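Diphthine synthase (Aeropyrum pernix, PDB 1WDE) probably catalyses the S-adenosyl-L-methionine-dependent trimethylation of a modified histidine in elongation factor 2, a step of diphthamide biosynthesis. Local coordinates at residues E6-L12 / L82-V88; W15-P19 / W48-V53; L143-W147 / L182-V188; Y198-A204 / V289-V294; L227-S231 / P270-D274. One frame throughout, in Å; residues are numbered along the deposited sequence.

Interaction 1 (E6-L12 / L82-V88); sequences EAVTLLL and LDAVVAV
Two neighbouring parallel strands pair in the five-stranded parallel sheet of the N-terminal half of this tetrapyrrole-methylase-type fold, 9-12 running beside 85-88 with axes 4.6 Å apart at 21°. The register is Thr-9/Val-85, Leu-10/Val-86, Leu-11/Ala-87 and Leu-12/Val-88, CA atoms 4.4 to 5.1 Å apart. Thr-9 and Leu-11 supply their strand's hydrogen bonds to 84-88: Thr-9 N to Ala-84 O (2.7 Å), Val-86 N to Thr-9 O (2.8 Å), Leu-11 N to Val-86 O (2.7 Å) and Val-88 N to Leu-11 O (2.8 Å). Leu-10 and Leu-12 pair instead with strand 113-117. On one face Leu-11 CD1 meets Val-85 CG1 (3.9 Å); on the other, covered by helix 100-109, Leu-10 CD1 meets Val-88 CG2 (3.9 Å) and Leu-12 CD2 meets Val-88 CB (3.7 Å). At the strand's start, Thr-9 OG1 (chi1 m) donates to Ala-7 O at 3.0 Å, and Glu-6 OE1 lies 3.1 Å from Val-85 CG2. Main-chain bonds thus fix the register; side-chain contacts between paired strand residues are aliphatic.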
# COMPACT_ATOMS: atom_id res chain seq x y z
N GLU A 6 -21.13 -24.69 -15.44
CA GLU A 6 -20.29 -23.52 -15.06
C GLU A 6 -18.80 -23.86 -14.99
O GLU A 6 -18.25 -24.01 -13.90
CB GLU A 6 -20.75 -22.96 -13.71
CG GLU A 6 -21.44 -21.61 -13.80
CD GLU A 6 -20.54 -20.55 -14.40
OE1 GLU A 6 -19.42 -20.37 -13.88
OE2 GLU A 6 -20.96 -19.89 -15.38
N ALA A 7 -18.17 -23.96 -16.16
CA ALA A 7 -16.74 -24.28 -16.26
C ALA A 7 -15.92 -23.46 -15.26
O ALA A 7 -16.32 -22.37 -14.86
CB ALA A 7 -16.24 -24.02 -17.69
N VAL A 8 -14.77 -24.00 -14.88
CA VAL A 8 -13.90 -23.35 -13.91
C VAL A 8 -13.76 -21.85 -14.12
O VAL A 8 -13.23 -21.39 -15.14
CB VAL A 8 -12.48 -23.97 -13.91
CG1 VAL A 8 -11.74 -23.56 -12.65
CG2 VAL A 8 -12.56 -25.49 -14.03
N THR A 9 -14.25 -21.08 -13.15
CA THR A 9 -14.17 -19.62 -13.21
C THR A 9 -13.62 -19.06 -11.89
O THR A 9 -14.06 -19.43 -10.80
CB THR A 9 -15.54 -19.00 -13.49
OG1 THR A 9 -16.00 -19.43 -14.77
CG2 THR A 9 -15.45 -17.48 -13.49
N LEU A 10 -12.64 -18.18 -12.01
CA LEU A 10 -12.01 -17.58 -10.84
C LEU A 10 -12.46 -16.14 -10.65
O LEU A 10 -12.46 -15.34 -11.59
CB LEU A 10 -10.49 -17.63 -10.97
CG LEU A 10 -9.67 -16.87 -9.93
CD1 LEU A 10 -9.85 -17.48 -8.57
CD2 LEU A 10 -8.20 -16.88 -10.34
N LEU A 11 -12.86 -15.80 -9.43
CA LEU A 11 -13.30 -14.45 -9.12
C LEU A 11 -12.32 -13.85 -8.13
O LEU A 11 -12.21 -14.33 -7.00
CB LEU A 11 -14.70 -14.47 -8.50
CG LEU A 11 -15.81 -15.19 -9.26
CD1 LEU A 11 -17.16 -14.96 -8.55
CD2 LEU A 11 -15.87 -14.67 -10.69
N LEU A 12 -11.59 -12.82 -8.56
CA LEU A 12 -10.64 -12.12 -7.68
C LEU A 12 -11.43 -10.92 -7.20
O LEU A 12 -11.58 -9.94 -7.92
CB LEU A 12 -9.39 -11.67 -8.43
CG LEU A 12 -8.32 -12.73 -8.70
CD1 LEU A 12 -7.04 -12.03 -9.12
CD2 LEU A 12 -8.07 -13.55 -7.45
N LEU A 82 -12.65 -29.93 -11.12
CA LEU A 82 -13.96 -30.15 -11.43
C LEU A 82 -14.23 -28.99 -12.37
O LEU A 82 -13.42 -28.80 -13.29
CB LEU A 82 -14.66 -30.49 -10.16
CG LEU A 82 -14.50 -32.03 -10.21
CD1 LEU A 82 -15.18 -32.87 -9.15
CD2 LEU A 82 -15.03 -32.55 -11.55
N ASP A 83 -15.25 -28.28 -12.22
CA ASP A 83 -15.58 -27.09 -13.09
C ASP A 83 -16.48 -26.30 -12.22
O ASP A 83 -17.63 -26.67 -12.03
CB ASP A 83 -16.34 -27.51 -14.42
CG ASP A 83 -15.51 -28.31 -15.48
OD1 ASP A 83 -15.34 -29.58 -15.35
OD2 ASP A 83 -14.99 -27.72 -16.52
N ALA A 84 -15.97 -25.24 -11.67
CA ALA A 84 -16.76 -24.46 -10.73
C ALA A 84 -16.31 -23.01 -10.64
O ALA A 84 -15.27 -22.63 -11.18
CB ALA A 84 -16.62 -25.11 -9.35
N VAL A 85 -17.15 -22.31 -9.84
CA VAL A 85 -16.90 -20.89 -9.61
C VAL A 85 -16.18 -20.70 -8.28
O VAL A 85 -16.77 -20.91 -7.22
CB VAL A 85 -18.19 -20.10 -9.58
CG1 VAL A 85 -17.92 -18.59 -9.63
CG2 VAL A 85 -19.10 -20.46 -10.76
N VAL A 86 -14.92 -20.31 -8.34
CA VAL A 86 -14.12 -20.10 -7.13
C VAL A 86 -13.78 -18.63 -6.93
O VAL A 86 -13.37 -17.94 -7.86
CB VAL A 86 -12.81 -20.91 -7.17
CG1 VAL A 86 -11.95 -20.58 -5.98
CG2 VAL A 86 -13.13 -22.40 -7.16
N ALA A 87 -13.97 -18.14 -5.71
CA ALA A 87 -13.68 -16.75 -5.40
C ALA A 87 -12.54 -16.62 -4.40
O ALA A 87 -12.44 -17.41 -3.46
CB ALA A 87 -14.93 -16.07 -4.84
N VAL A 88 -11.67 -15.65 -4.64
CA VAL A 88 -10.57 -15.35 -3.74
C VAL A 88 -10.84 -13.91 -3.32
O VAL A 88 -10.89 -13.00 -4.15
CB VAL A 88 -9.19 -15.46 -4.44
CG1 VAL A 88 -8.09 -15.00 -3.50
CG2 VAL A 88 -8.93 -16.91 -4.86

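Interaction 2 (W15-P19 / W48-V53); sequences WGYAP and WLYKSV
The loop that leaves the first strand, 9-14, borders the probable S-adenosyl-L-methionine site: the side chains of Tyr-17 and Ala-18 come within about 4 Å (nearest atoms) of Gly-122 and Ala-220 respectively, both binding residues by similarity. Across from it runs helix 47-57, with Pro-19 and Ser-52 the nearest CA pair at 6.9 Å. Trp-15 (chi1 -149°, chi2 -116°) points toward the helix and donates from NE1 to Ser-52 OG (chi1 t) at 2.9 Å. Val-53 CG2 sits 4.2 Å from the centroid of the Trp-15 five-membered ring, a CH-pi contact over the face, and Leu-49 CD1 lies 3.8 Å from Trp-15 CD1. Trp-15 and Gly-16 both face Gly-92, forming a classic beta bulge where the loop departs from the parallel sheet; Gly-16, at phi/psi 86/168, has backbone angles that call for glycine. From the first turn of the helix Trp-48 (chi1 p, chi2 -79°) reaches back along the loop. Its six-membered ring meets the Trp-15 five-membered ring rim to rim, centroids 5.9 Å apart and planes at 28°. Pro-19 CD and Ala-18 CA stand over its face, the former 3.9 Å from the six-membered centroid; Tyr-17 C lies 3.2 Å from Trp-48 CZ2, and Gly-16 O approaches the edge, 3.5 Å from Trp-48 CH2. The Tyr-17 side chain turns from the helix, and its OH hydrogen-bonds Gly-219 O.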
# COMPACT_ATOMS: atom_id res chain seq x y z
N TRP A 15 -12.74 -6.66 -1.36
CA TRP A 15 -13.79 -6.49 -0.37
C TRP A 15 -13.83 -5.11 0.32
O TRP A 15 -14.73 -4.84 1.11
CB TRP A 15 -13.62 -7.57 0.71
CG TRP A 15 -14.90 -8.01 1.36
CD1 TRP A 15 -15.25 -7.86 2.66
CD2 TRP A 15 -15.98 -8.71 0.73
NE1 TRP A 15 -16.48 -8.42 2.89
CE2 TRP A 15 -16.96 -8.95 1.72
CE3 TRP A 15 -16.22 -9.16 -0.58
CZ2 TRP A 15 -18.16 -9.61 1.45
CZ3 TRP A 15 -17.42 -9.82 -0.85
CH2 TRP A 15 -18.38 -10.04 0.16
N GLY A 16 -12.90 -4.22 -0.00
CA GLY A 16 -12.88 -2.93 0.68
C GLY A 16 -12.08 -3.15 1.96
O GLY A 16 -11.82 -4.30 2.32
N TYR A 17 -11.69 -2.10 2.67
CA TYR A 17 -10.86 -2.33 3.85
C TYR A 17 -11.54 -2.23 5.21
O TYR A 17 -10.87 -2.23 6.24
CB TYR A 17 -9.64 -1.39 3.81
CG TYR A 17 -10.02 0.07 3.75
CD1 TYR A 17 -10.30 0.69 2.53
CD2 TYR A 17 -10.15 0.82 4.92
CE1 TYR A 17 -10.69 2.01 2.46
CE2 TYR A 17 -10.55 2.16 4.87
CZ TYR A 17 -10.82 2.75 3.64
OH TYR A 17 -11.22 4.07 3.57
N ALA A 18 -12.86 -2.16 5.24
CA ALA A 18 -13.58 -2.11 6.50
C ALA A 18 -15.01 -2.54 6.27
O ALA A 18 -15.48 -2.52 5.14
CB ALA A 18 -13.57 -0.69 7.08
N PRO A 19 -15.71 -2.97 7.33
CA PRO A 19 -17.10 -3.37 7.11
C PRO A 19 -17.90 -2.19 6.55
O PRO A 19 -17.66 -1.05 6.92
CB PRO A 19 -17.56 -3.82 8.51
CG PRO A 19 -16.56 -3.21 9.44
CD PRO A 19 -15.27 -3.30 8.69
N TRP A 48 -11.39 -8.68 10.74
CA TRP A 48 -12.81 -8.56 10.44
C TRP A 48 -13.20 -9.22 9.12
O TRP A 48 -14.36 -9.57 8.93
CB TRP A 48 -13.19 -7.07 10.37
CG TRP A 48 -12.51 -6.38 9.20
CD1 TRP A 48 -11.21 -5.95 9.15
CD2 TRP A 48 -13.05 -6.19 7.88
NE1 TRP A 48 -10.91 -5.51 7.88
CE2 TRP A 48 -12.02 -5.65 7.08
CE3 TRP A 48 -14.30 -6.44 7.30
CZ2 TRP A 48 -12.20 -5.35 5.72
CZ3 TRP A 48 -14.48 -6.14 5.95
CH2 TRP A 48 -13.44 -5.60 5.18
N LEU A 49 -12.23 -9.37 8.22
CA LEU A 49 -12.49 -9.92 6.89
C LEU A 49 -13.26 -11.24 6.85
O LEU A 49 -14.36 -11.30 6.31
CB LEU A 49 -11.18 -10.06 6.11
CG LEU A 49 -11.28 -10.57 4.67
CD1 LEU A 49 -12.15 -9.65 3.84
CD2 LEU A 49 -9.89 -10.68 4.08
N TYR A 50 -12.66 -12.29 7.41
CA TYR A 50 -13.28 -13.62 7.46
C TYR A 50 -14.75 -13.51 7.86
O TYR A 50 -15.64 -13.94 7.12
CB TYR A 50 -12.53 -14.48 8.48
CG TYR A 50 -12.86 -15.97 8.44
CD1 TYR A 50 -12.38 -16.78 7.40
CD2 TYR A 50 -13.61 -16.56 9.45
CE1 TYR A 50 -12.65 -18.16 7.38
CE2 TYR A 50 -13.89 -17.94 9.44
CZ TYR A 50 -13.41 -18.73 8.40
OH TYR A 50 -13.66 -20.08 8.39
N LYS A 51 -15.01 -12.95 9.04
CA LYS A 51 -16.38 -12.78 9.54
C LYS A 51 -17.30 -12.08 8.55
O LYS A 51 -18.43 -12.51 8.35
CB LYS A 51 -16.37 -11.98 10.85
CG LYS A 51 -17.74 -11.39 11.22
CD LYS A 51 -17.62 -10.37 12.35
CE LYS A 51 -18.85 -9.46 12.43
NZ LYS A 51 -20.11 -10.23 12.58
N SER A 52 -16.82 -10.99 7.95
CA SER A 52 -17.62 -10.22 6.98
C SER A 52 -17.97 -11.02 5.73
O SER A 52 -19.07 -10.91 5.21
CB SER A 52 -16.86 -8.95 6.56
OG SER A 52 -17.58 -8.25 5.56
N VAL A 53 -17.01 -11.80 5.25
CA VAL A 53 -17.22 -12.64 4.07
C VAL A 53 -18.27 -13.70 4.45
O VAL A 53 -19.34 -13.76 3.84
CB VAL A 53 -15.89 -13.32 3.64
CG1 VAL A 53 -16.14 -14.28 2.49
CG2 VAL A 53 -14.86 -12.25 3.20

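Interaction 3 (L143-W147 / L182-V188); sequences LPGPW and LSPGQGV
Residues 143-147 leave strand 137-143 in extended form through Leu-143, Pro-144 and Gly-145 (psi 114°, 148° and 167°), then bend at Pro-146 and Trp-147, where psi falls to -12° and -2°. Facing them, Leu-182 and Ser-183 are extended and lead into helix 184-202. The closest CA pairs are Leu-143/Gly-187 at 5.6 Å and Gly-145/Leu-182 at 6.0 Å. Ser-183 is the N-cap: its OG, at chi1 p, accepts from Gln-186 N at 3.1 Å. Leu-182, with chi1 (-149°) and chi2 (-144°) between the usual wells, has the largest share of the contact. Its CD1 lies 3.7 Å from Leu-143 O and 3.6 Å from Pro-144 O, its CG 3.7 Å from Gly-145 CA and 4.1 Å from CH2 of Trp-147, whose p rotamer carries the indole back over the glycine. A CB on Gly-145 would strike that ring. Pro-146 CG comes within 2.9 Å of Gln-186 NE2. Leu-143 (chi1 m, chi2 t) points at the helix, CD1 3.9 Å from Gly-187 O, and its side chain is about 4 Å from that of Leu-173, a probable S-adenosyl-L-methionine-binding residue. The contact joins an outer strand of the mixed sheet to the helix start. A water donates to Gly-187 O at 2.6 Å and, weakly, to Pro-144 O at 3.4 Å, so the contact rests on the Leu-182 side chain packed against the 143-145 backbone plus this water bridge, without a direct hydrogen bond.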
# COMPACT_ATOMS: atom_id res chain seq x y z
N LEU A 143 8.07 -0.16 2.97
CA LEU A 143 9.18 -0.05 3.92
C LEU A 143 9.22 -1.37 4.69
O LEU A 143 8.29 -1.68 5.43
CB LEU A 143 8.97 1.16 4.85
CG LEU A 143 8.72 2.49 4.12
CD1 LEU A 143 8.62 3.62 5.14
CD2 LEU A 143 9.85 2.75 3.11
N PRO A 144 10.28 -2.16 4.51
CA PRO A 144 10.44 -3.46 5.17
C PRO A 144 10.65 -3.40 6.67
O PRO A 144 11.22 -2.44 7.20
CB PRO A 144 11.66 -4.05 4.46
CG PRO A 144 12.52 -2.82 4.21
CD PRO A 144 11.50 -1.80 3.74
N GLY A 145 10.17 -4.42 7.36
CA GLY A 145 10.37 -4.47 8.80
C GLY A 145 11.76 -5.03 9.05
O GLY A 145 12.39 -5.54 8.13
N PRO A 146 12.27 -4.94 10.28
CA PRO A 146 13.61 -5.47 10.56
C PRO A 146 13.71 -6.98 10.47
O PRO A 146 14.81 -7.53 10.45
CB PRO A 146 13.89 -4.96 11.98
CG PRO A 146 12.53 -4.92 12.59
CD PRO A 146 11.70 -4.30 11.48
N TRP A 147 12.57 -7.66 10.38
CA TRP A 147 12.59 -9.12 10.29
C TRP A 147 12.92 -9.63 8.89
O TRP A 147 12.99 -10.83 8.66
CB TRP A 147 11.25 -9.70 10.74
CG TRP A 147 10.07 -9.22 9.95
CD1 TRP A 147 9.61 -9.72 8.77
CD2 TRP A 147 9.20 -8.13 10.29
NE1 TRP A 147 8.50 -9.01 8.35
CE2 TRP A 147 8.23 -8.03 9.27
CE3 TRP A 147 9.15 -7.23 11.36
CZ2 TRP A 147 7.22 -7.07 9.29
CZ3 TRP A 147 8.15 -6.27 11.38
CH2 TRP A 147 7.19 -6.20 10.35
N LEU A 182 4.11 -2.78 10.75
CA LEU A 182 5.35 -2.16 11.19
C LEU A 182 4.95 -0.75 11.61
O LEU A 182 4.10 -0.13 10.97
CB LEU A 182 6.31 -2.09 10.01
CG LEU A 182 7.82 -2.15 10.15
CD1 LEU A 182 8.39 -1.23 9.10
CD2 LEU A 182 8.30 -1.75 11.53
N SER A 183 5.54 -0.23 12.69
CA SER A 183 5.18 1.12 13.13
C SER A 183 5.84 2.14 12.22
O SER A 183 6.90 1.88 11.65
CB SER A 183 5.66 1.38 14.56
OG SER A 183 7.08 1.39 14.63
N PRO A 184 5.23 3.33 12.07
CA PRO A 184 5.78 4.40 11.22
C PRO A 184 7.21 4.73 11.64
O PRO A 184 8.11 4.83 10.80
CB PRO A 184 4.82 5.56 11.45
CG PRO A 184 3.50 4.85 11.63
CD PRO A 184 3.89 3.70 12.56
N GLY A 185 7.41 4.85 12.95
CA GLY A 185 8.73 5.17 13.45
C GLY A 185 9.78 4.14 13.09
O GLY A 185 10.89 4.49 12.70
N GLN A 186 9.45 2.86 13.23
CA GLN A 186 10.42 1.85 12.88
C GLN A 186 10.58 1.79 11.35
O GLN A 186 11.71 1.68 10.85
CB GLN A 186 10.02 0.49 13.44
CG GLN A 186 10.97 -0.62 13.03
CD GLN A 186 10.93 -1.83 13.96
OE1 GLN A 186 9.88 -2.16 14.51
NE2 GLN A 186 12.06 -2.49 14.11
N GLY A 187 9.48 1.86 10.62
CA GLY A 187 9.58 1.80 9.16
C GLY A 187 10.46 2.91 8.60
O GLY A 187 11.33 2.68 7.75
N VAL A 188 10.23 4.13 9.08
CA VAL A 188 10.98 5.30 8.64
C VAL A 188 12.42 5.26 9.12
O VAL A 188 13.33 5.65 8.39
CB VAL A 188 10.30 6.61 9.13
CG1 VAL A 188 11.09 7.82 8.71
CG2 VAL A 188 8.89 6.69 8.56
O HOH W 1 11.97 0.71 6.13

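Interaction 4 (Y198-A204 / V289-V294); sequences YAREAGA and VYMEPV
Tyr-198, Val-289 and Val-294 have the most surface buried where the end of helix 184-202 meets the C-terminal tail that follows helix 277-287. Tyr-198 (chi1 t, chi2 60°) projects from the helix into the curve of the tail. Its OH donates to Glu-292 OE2 at 2.6 Å and lies 3.6 Å from Tyr-290 CD1, at the edge of that ring; Val-294 CG2 touches the tyrosine's own edge, 3.3 Å from Tyr-198 CE1. Glu-292 curls toward the helix with chi1 m and chi2 p, and its OE1 forms a salt bridge with Arg-157 of helix 153-165. Val-289 (chi1 t) packs on the helix end, CG1 being 3.4 Å from Ala-202 O, 3.9 Å from Ala-202 CB and 3.8 Å from Ala-204 CB. The helix ends at Ala-202; Gly-203, with positive phi (71°), is the first residue to leave it, and Ala-204 turns extended with its N bonded to Ala-199 O at 3.0 Å. Val-294, the last residue, follows a cis peptide before Pro-293 and places CG1 3.7 Å from Glu-201 OE1. Tyr-290 also stacks on Tyr-160 and touches Cys-164 and Cys-285, which form a disulfide, so the tail is held against helix 153-165 too. Glu-292 therefore pairs one carboxylate oxygen with a phenol and the other with a guanidinium, linking the chain terminus to two helices amid small apolar contacts.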
# COMPACT_ATOMS: atom_id res chain seq x y z
N TYR A 198 22.78 4.65 1.14
CA TYR A 198 22.64 4.91 -0.29
C TYR A 198 23.32 6.21 -0.75
O TYR A 198 24.05 6.21 -1.74
CB TYR A 198 21.16 4.94 -0.69
CG TYR A 198 20.92 5.38 -2.13
CD1 TYR A 198 21.47 4.67 -3.20
CD2 TYR A 198 20.16 6.52 -2.41
CE1 TYR A 198 21.27 5.10 -4.52
CE2 TYR A 198 19.96 6.96 -3.72
CZ TYR A 198 20.52 6.24 -4.77
OH TYR A 198 20.33 6.68 -6.06
N ALA A 199 23.08 7.31 -0.05
CA ALA A 199 23.68 8.58 -0.43
C ALA A 199 25.21 8.46 -0.38
O ALA A 199 25.92 9.05 -1.19
CB ALA A 199 23.21 9.69 0.50
N ARG A 200 25.70 7.69 0.59
CA ARG A 200 27.13 7.47 0.75
C ARG A 200 27.73 6.91 -0.55
O ARG A 200 28.69 7.47 -1.07
CB ARG A 200 27.38 6.47 1.89
CG ARG A 200 28.85 6.23 2.18
CD ARG A 200 29.09 4.90 2.87
NE ARG A 200 30.51 4.56 2.88
CZ ARG A 200 31.00 3.35 3.14
NH1 ARG A 200 30.17 2.35 3.41
NH2 ARG A 200 32.31 3.14 3.11
N GLU A 201 27.15 5.82 -1.05
CA GLU A 201 27.63 5.18 -2.28
C GLU A 201 27.23 5.92 -3.56
O GLU A 201 27.83 5.71 -4.62
CB GLU A 201 27.09 3.75 -2.37
CG GLU A 201 25.58 3.65 -2.50
CD GLU A 201 25.08 2.23 -2.70
OE1 GLU A 201 25.32 1.66 -3.79
OE2 GLU A 201 24.46 1.67 -1.77
N ALA A 202 26.21 6.77 -3.47
CA ALA A 202 25.74 7.52 -4.63
C ALA A 202 26.53 8.82 -4.76
O ALA A 202 26.46 9.50 -5.78
CB ALA A 202 24.27 7.83 -4.49
N GLY A 203 27.29 9.15 -3.72
CA GLY A 203 28.09 10.36 -3.74
C GLY A 203 27.23 11.61 -3.63
O GLY A 203 27.27 12.49 -4.49
N ALA A 204 26.44 11.68 -2.56
CA ALA A 204 25.57 12.83 -2.34
C ALA A 204 25.11 12.84 -0.90
O ALA A 204 25.14 11.82 -0.23
CB ALA A 204 24.37 12.77 -3.27
N VAL A 289 22.90 11.83 -10.22
CA VAL A 289 23.28 11.04 -9.06
C VAL A 289 22.37 9.82 -8.83
O VAL A 289 22.85 8.71 -8.54
CB VAL A 289 23.21 11.91 -7.79
CG1 VAL A 289 23.57 11.09 -6.56
CG2 VAL A 289 24.12 13.10 -7.94
N TYR A 290 21.06 10.03 -8.95
CA TYR A 290 20.12 8.97 -8.65
C TYR A 290 19.86 7.88 -9.69
O TYR A 290 18.90 7.14 -9.58
CB TYR A 290 18.81 9.59 -8.18
CG TYR A 290 19.02 10.61 -7.06
CD1 TYR A 290 19.59 10.24 -5.84
CD2 TYR A 290 18.64 11.94 -7.23
CE1 TYR A 290 19.78 11.17 -4.82
CE2 TYR A 290 18.81 12.88 -6.21
CZ TYR A 290 19.38 12.48 -5.01
OH TYR A 290 19.52 13.39 -3.99
N MSE A 291 20.73 7.78 -10.69
CA MSE A 291 20.59 6.73 -11.70
C MSE A 291 21.93 5.98 -11.73
O MSE A 291 22.98 6.59 -11.96
CB MSE A 291 20.28 7.34 -13.08
CG MSE A 291 18.94 8.10 -13.16
SE MSE A 291 18.45 8.84 -14.94
CE MSE A 291 17.24 7.44 -15.53
N GLU A 292 21.92 4.67 -11.48
CA GLU A 292 23.17 3.90 -11.52
C GLU A 292 23.05 2.55 -12.22
O GLU A 292 23.76 2.31 -13.20
CB GLU A 292 23.75 3.69 -10.13
CG GLU A 292 23.64 4.90 -9.23
CD GLU A 292 22.28 4.98 -8.59
OE1 GLU A 292 21.42 4.12 -8.92
OE2 GLU A 292 22.07 5.89 -7.75
N PRO A 293 22.17 1.65 -11.74
CA PRO A 293 21.23 1.66 -10.61
C PRO A 293 21.83 1.05 -9.34
O PRO A 293 23.03 0.90 -9.23
CB PRO A 293 20.05 0.81 -11.11
CG PRO A 293 20.24 0.75 -12.60
CD PRO A 293 21.73 0.64 -12.71
N VAL A 294 20.96 0.69 -8.39
CA VAL A 294 21.40 0.10 -7.13
C VAL A 294 20.59 -1.16 -6.82
O VAL A 294 19.99 -1.24 -5.73
CB VAL A 294 21.24 1.09 -5.96
CG1 VAL A 294 21.88 0.53 -4.71
CG2 VAL A 294 21.88 2.42 -6.32
OXT VAL A 294 20.56 -2.06 -7.69

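Interaction 5 (L227-S231 / P270-D274); sequences LYWSS and PLEYD
Tyr-228, with chi1 t and chi2 81°, extends its ring from strand 225-229 across to residues 270-274 and has the largest buried area of this surface contact. Its OH donates to Glu-272 O at 2.8 Å, the acceptor lying at the ring's edge. Leu-271 (chi1 m, chi2 t) covers one face: CD2 is 4.3 Å from the Tyr-228 ring centroid and almost exactly on the normal, a CH-pi contact, while its CB lies 3.9 Å from Tyr-228 CZ. Tyr-273 adopts the p rotamer (chi2 78°), so CD2 comes within 3.2 Å of Tyr-228 OH, at the edge of its own ring, but the end of the side chain leads away. The strand, an outer member of the mixed sheet, gives way at Ser-230 (phi/psi -54/-24) to a turn into helix 232-236, with Ser-231 as N-cap, its OG accepting from Arg-234 N. Opposite, 270-274 is an irregular, largely extended connection between helices 255-264 and 277-287; it follows a cis peptide before Pro-270, and Leu-261 of the former helix touches both Tyr-228 and Leu-271. Ser-230 and Tyr-273 form the nearest CA pair, 4.9 Å apart. Ser-230, at chi1 p, sets CB 3.3 Å from Glu-272 O, and its own O lies 3.5 Å from Tyr-273 CB. A water donates to Ser-230 O at 2.7 Å and accepts from Asp-274 N at 2.6 Å; Asp-274 OD1 forms a salt bridge with Arg-210.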
# COMPACT_ATOMS: atom_id res chain seq x y z
N LEU A 227 -2.20 13.16 9.21
CA LEU A 227 -1.26 13.86 10.07
C LEU A 227 -0.03 14.35 9.32
O LEU A 227 0.72 13.57 8.73
CB LEU A 227 -0.81 12.95 11.21
CG LEU A 227 -1.86 12.41 12.19
CD1 LEU A 227 -2.81 13.54 12.59
CD2 LEU A 227 -2.64 11.26 11.56
N TYR A 228 0.18 15.66 9.37
CA TYR A 228 1.33 16.26 8.71
C TYR A 228 2.55 16.17 9.61
O TYR A 228 2.48 16.53 10.79
CB TYR A 228 1.04 17.73 8.40
CG TYR A 228 2.20 18.42 7.74
CD1 TYR A 228 2.43 18.28 6.38
CD2 TYR A 228 3.07 19.23 8.48
CE1 TYR A 228 3.50 18.92 5.76
CE2 TYR A 228 4.14 19.88 7.86
CZ TYR A 228 4.35 19.72 6.50
OH TYR A 228 5.37 20.38 5.85
N TRP A 229 3.66 15.68 9.06
CA TRP A 229 4.91 15.59 9.80
C TRP A 229 5.93 16.48 9.09
O TRP A 229 6.31 16.21 7.94
CB TRP A 229 5.40 14.14 9.88
CG TRP A 229 4.59 13.35 10.87
CD1 TRP A 229 3.37 12.77 10.66
CD2 TRP A 229 4.87 13.20 12.27
NE1 TRP A 229 2.87 12.27 11.84
CE2 TRP A 229 3.77 12.52 12.84
CE3 TRP A 229 5.95 13.58 13.09
CZ2 TRP A 229 3.72 12.20 14.21
CZ3 TRP A 229 5.89 13.26 14.45
CH2 TRP A 229 4.78 12.58 14.99
N SER A 230 6.39 17.52 9.78
CA SER A 230 7.33 18.49 9.21
C SER A 230 8.59 17.87 8.63
O SER A 230 9.21 18.47 7.76
CB SER A 230 7.67 19.58 10.25
OG SER A 230 8.36 19.03 11.37
N SER A 231 8.98 16.68 9.09
CA SER A 231 10.17 16.01 8.57
C SER A 231 10.07 14.51 8.87
O SER A 231 9.46 14.11 9.87
CB SER A 231 11.45 16.56 9.24
OG SER A 231 11.54 16.13 10.59
N PRO A 270 1.72 28.92 6.60
CA PRO A 270 2.57 28.00 5.85
C PRO A 270 2.82 26.67 6.56
O PRO A 270 2.99 26.64 7.78
CB PRO A 270 3.87 28.79 5.68
CG PRO A 270 3.44 30.23 5.79
CD PRO A 270 2.44 30.16 6.91
N LEU A 271 2.82 25.58 5.80
CA LEU A 271 3.14 24.30 6.38
C LEU A 271 4.63 24.48 6.60
O LEU A 271 5.30 25.11 5.80
CB LEU A 271 2.88 23.16 5.38
CG LEU A 271 1.41 22.83 5.09
CD1 LEU A 271 1.30 21.69 4.07
CD2 LEU A 271 0.73 22.46 6.40
N GLU A 272 5.15 23.95 7.69
CA GLU A 272 6.56 24.10 7.97
C GLU A 272 7.33 22.86 7.59
O GLU A 272 6.88 21.74 7.83
CB GLU A 272 6.77 24.42 9.46
CG GLU A 272 6.10 25.72 9.88
CD GLU A 272 6.11 25.93 11.38
OE1 GLU A 272 5.73 24.99 12.12
OE2 GLU A 272 6.49 27.04 11.83
N TYR A 273 8.49 23.08 6.97
CA TYR A 273 9.39 22.00 6.55
C TYR A 273 10.67 22.63 6.01
O TYR A 273 10.70 23.82 5.71
CB TYR A 273 8.71 21.12 5.50
CG TYR A 273 8.42 21.79 4.19
CD1 TYR A 273 9.43 21.99 3.25
CD2 TYR A 273 7.13 22.18 3.86
CE1 TYR A 273 9.16 22.56 2.02
CE2 TYR A 273 6.84 22.75 2.63
CZ TYR A 273 7.86 22.94 1.71
OH TYR A 273 7.57 23.49 0.49
N ASP A 274 11.72 21.82 5.90
CA ASP A 274 13.02 22.29 5.43
C ASP A 274 12.95 22.96 4.06
O ASP A 274 12.70 22.32 3.05
CB ASP A 274 14.01 21.11 5.43
CG ASP A 274 15.43 21.55 5.12
OD1 ASP A 274 16.36 21.06 5.79
OD2 ASP A 274 15.61 22.38 4.20
O HOH W 2 11.40 19.28 6.49

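Overall arrangement
Interactions 1 and 2 belong to the N-terminal parallel sheet and its flanking helix, and interaction 2 is nested within the loop that interaction 1 closes; their centres are 21 Å apart. Interactions 3, 4 and 5 follow along the chain in the half built on the mixed sheet. Interactions 3 and 4 use the two ends of helix 184-202, centres 22 Å apart, and interaction 5 is nested inside the long loop closed by interaction 4. Interactions 1 and 5 are farthest apart, about 49 Å between centres. Interactions 2 and 3, 25 Å apart by centres, both approach probable S-adenosyl-L-methionine-binding residues, consistent with a site between the halves; interactions 4 and 5 lie away from it.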